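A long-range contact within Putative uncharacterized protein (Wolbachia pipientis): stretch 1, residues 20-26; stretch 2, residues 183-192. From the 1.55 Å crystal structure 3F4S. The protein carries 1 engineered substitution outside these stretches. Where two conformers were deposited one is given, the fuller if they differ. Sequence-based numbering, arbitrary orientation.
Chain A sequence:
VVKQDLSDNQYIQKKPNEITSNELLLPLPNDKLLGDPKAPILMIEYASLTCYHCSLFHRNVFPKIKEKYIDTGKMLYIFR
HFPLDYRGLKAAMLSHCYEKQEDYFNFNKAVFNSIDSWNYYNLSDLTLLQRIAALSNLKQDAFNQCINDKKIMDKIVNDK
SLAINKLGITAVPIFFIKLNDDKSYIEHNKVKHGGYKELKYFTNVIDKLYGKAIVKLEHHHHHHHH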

# COMPACT_ATOMS: atom_id res chain seq x y z
N THR A 20 6.33 12.50 -14.50
CA THR A 20 7.43 11.58 -14.79
C THR A 20 7.49 10.45 -13.77
O THR A 20 7.05 10.60 -12.62
CB THR A 20 8.79 12.30 -14.79
OG1 THR A 20 9.22 12.52 -13.44
CG2 THR A 20 8.70 13.63 -15.53
N SER A 21 8.05 9.32 -14.18
CA SER A 21 8.17 8.16 -13.30
C SER A 21 8.94 8.50 -12.02
O SER A 21 8.59 8.02 -10.95
CB SER A 21 8.84 7.00 -14.03
OG SER A 21 10.19 7.30 -14.33
N ASN A 22 9.98 9.32 -12.14
CA ASN A 22 10.75 9.70 -10.96
C ASN A 22 9.95 10.50 -9.95
O ASN A 22 10.06 10.28 -8.74
CB ASN A 22 12.02 10.46 -11.35
CG ASN A 22 13.26 9.61 -11.19
OD1 ASN A 22 13.74 9.39 -10.08
ND2 ASN A 22 13.77 9.11 -12.31
N GLU A 23 9.14 11.43 -10.44
CA GLU A 23 8.31 12.25 -9.57
C GLU A 23 7.22 11.43 -8.90
O GLU A 23 6.69 11.82 -7.85
CB GLU A 23 7.72 13.42 -10.36
CG GLU A 23 8.78 14.43 -10.82
CD GLU A 23 8.30 15.30 -11.95
OE1 GLU A 23 7.26 14.97 -12.57
OE2 GLU A 23 8.96 16.33 -12.23
N LEU A 24 6.90 10.29 -9.49
CA LEU A 24 5.89 9.40 -8.93
C LEU A 24 6.47 8.55 -7.79
O LEU A 24 5.74 8.12 -6.90
CB LEU A 24 5.32 8.50 -10.03
CG LEU A 24 4.03 7.74 -9.71
CD1 LEU A 24 3.03 8.66 -9.02
CD2 LEU A 24 3.44 7.15 -10.98
N LEU A 25 7.78 8.33 -7.84
CA LEU A 25 8.45 7.51 -6.83
C LEU A 25 8.99 8.33 -5.66
O LEU A 25 10.09 8.09 -5.17
CB LEU A 25 9.55 6.67 -7.47
CG LEU A 25 9.05 5.58 -8.42
CD1 LEU A 25 10.20 4.68 -8.86
CD2 LEU A 25 7.93 4.76 -7.78
N LEU A 26 8.21 9.31 -5.23
CA LEU A 26 8.51 10.07 -4.02
C LEU A 26 7.21 10.27 -3.27
O LEU A 26 6.13 10.08 -3.83
CB LEU A 26 9.16 11.41 -4.36
CG LEU A 26 8.48 12.31 -5.40
CD1 LEU A 26 7.24 12.97 -4.82
CD2 LEU A 26 9.45 13.37 -5.91
N LYS A 183 15.78 14.55 -4.06
CA LYS A 183 16.64 15.21 -5.04
C LYS A 183 17.26 14.25 -6.06
O LYS A 183 17.84 14.68 -7.06
CB LYS A 183 17.74 16.01 -4.34
CG LYS A 183 17.23 17.07 -3.38
CD LYS A 183 18.37 17.88 -2.80
N SER A 184 17.13 12.95 -5.80
CA SER A 184 17.82 11.95 -6.61
C SER A 184 17.05 11.49 -7.85
O SER A 184 15.82 11.51 -7.88
CB SER A 184 18.17 10.73 -5.75
N TYR A 185 17.80 11.09 -8.88
CA TYR A 185 17.23 10.44 -10.05
C TYR A 185 17.64 8.98 -10.07
O TYR A 185 18.80 8.65 -9.84
CB TYR A 185 17.72 11.12 -11.34
CG TYR A 185 17.43 10.31 -12.59
CD1 TYR A 185 16.17 10.30 -13.16
CD2 TYR A 185 18.42 9.52 -13.18
CE1 TYR A 185 15.89 9.55 -14.29
CE2 TYR A 185 18.15 8.77 -14.32
CZ TYR A 185 16.88 8.79 -14.86
OH TYR A 185 16.58 8.04 -15.99
N ILE A 186 16.68 8.10 -10.32
CA ILE A 186 17.00 6.70 -10.58
C ILE A 186 15.92 6.08 -11.46
O ILE A 186 14.74 6.40 -11.33
CB ILE A 186 17.18 5.87 -9.29
CG1 ILE A 186 17.85 4.53 -9.61
CG2 ILE A 186 15.85 5.67 -8.58
CD1 ILE A 186 18.34 3.77 -8.39
N GLU A 187 16.34 5.21 -12.38
CA GLU A 187 15.42 4.53 -13.28
C GLU A 187 14.54 3.59 -12.46
O GLU A 187 15.05 2.78 -11.68
CB GLU A 187 16.18 3.77 -14.36
N HIS A 188 13.23 3.69 -12.65
CA HIS A 188 12.30 2.99 -11.75
C HIS A 188 12.51 1.48 -11.71
O HIS A 188 12.32 0.85 -10.67
CB HIS A 188 10.84 3.35 -12.05
CG HIS A 188 10.35 2.89 -13.39
ND1 HIS A 188 10.41 3.68 -14.52
CD2 HIS A 188 9.78 1.72 -13.78
CE1 HIS A 188 9.91 3.02 -15.55
NE2 HIS A 188 9.52 1.83 -15.13
N ASN A 189 12.92 0.89 -12.83
CA ASN A 189 13.12 -0.55 -12.87
C ASN A 189 14.28 -1.05 -12.01
O ASN A 189 14.30 -2.20 -11.58
CB ASN A 189 13.26 -1.04 -14.31
CG ASN A 189 11.92 -1.12 -15.02
OD1 ASN A 189 10.88 -1.25 -14.39
ND2 ASN A 189 11.95 -1.03 -16.35
N LYS A 190 15.24 -0.17 -11.74
CA LYS A 190 16.39 -0.55 -10.92
C LYS A 190 16.04 -0.71 -9.44
O LYS A 190 16.77 -1.36 -8.69
CB LYS A 190 17.53 0.46 -11.08
CG LYS A 190 18.19 0.44 -12.45
N VAL A 191 14.91 -0.14 -9.01
CA VAL A 191 14.52 -0.22 -7.61
C VAL A 191 13.20 -0.96 -7.44
O VAL A 191 12.54 -0.85 -6.41
CB VAL A 191 14.43 1.17 -6.96
CG1 VAL A 191 15.81 1.82 -6.93
CG2 VAL A 191 13.43 2.05 -7.71
N LYS A 192 12.84 -1.73 -8.46
CA LYS A 192 11.55 -2.40 -8.53
C LYS A 192 11.65 -3.87 -8.10
O LYS A 192 12.61 -4.57 -8.43
CB LYS A 192 11.01 -2.31 -9.96
CG LYS A 192 9.73 -3.11 -10.20
CD LYS A 192 9.29 -3.00 -11.66
CE LYS A 192 8.89 -1.57 -12.01
NZ LYS A 192 8.11 -1.50 -13.28
O HOH W 1 12.40 6.18 -13.53

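A short helix, Ser 21 to Leu 24, packs against the loop and 3-10 segment of residues 184-191, and the two stretches together bury 287 Å² of surface. Three side chains of the first stretch, those of Ser 21, Asn 22 and Leu 25, make the contact; all three have CA-to-CB bonds pointing toward the second stretch, whereas Glu 23 and Leu 24 lie out of its reach.

Asn 22 is covered most extensively and supplies the direct polar link. Its carboxamide meets the backbone of Ile 186: the amide N of Ile 186 donates to Asn 22 OD1 over 3.2 Å in a nearly straight bond (168°), and Asn 22 ND2 returns a weak, bent bond of 3.0 Å to Ile 186 O. An asparagine suits this place because its carboxamide carries both an acceptor and a donor, matching the N-H and C=O of a single residue. Chi1 of Asn 22 is -105°, between wells, the torsion at which OD1 and ND2 reach Ile 186. ND2 is modelled too close to the Tyr 185 ring, so its place, and with it the weak bond, is less sure. Ile 186 takes part through its main chain; its CA-to-CB bond points sideways and the end of the side chain, t at both chi angles, leads away from the first stretch.

Ser 21 and His 188 are joined through a water. Both adopt the p rotamer at chi1, which leaves Ser 21 OG 3.6 Å from His 188 ND1, a separation bridged by water 1. This water lies 2.6 Å from Ser 21 OG, accepts from His 188 N at 2.8 Å, donates to Ile 186 O at 3.2 Å, and makes a weak bond of 3.3 Å to His 188 ND1. It thus ties the serine hydroxyl to the backbone of the opposing loop, and Ile 186 O receives both this water and the weak bond from Asn 22 ND2.

The apolar part of the contact comes from Leu 25, the first residue to leave helical geometry after the helix. Its extended mt rotamer (-67°, -172°) carries CD1 to 3.5 Å from His 188 CB and 4.3 Å from Val 191 CG2. Val 191, buried and with chi1 at -65°, offers a compact methyl surface. His 188 therefore serves two neighbours: its CB packs against the leucine, while ND1 faces the water and the serine hydroxyl. Backbone bonds from Lys 190 N to Glu 187 O (3.0 Å) and from Val 191 N to His 188 O (3.2 Å) shape the turn that presents both residues to Leu 25.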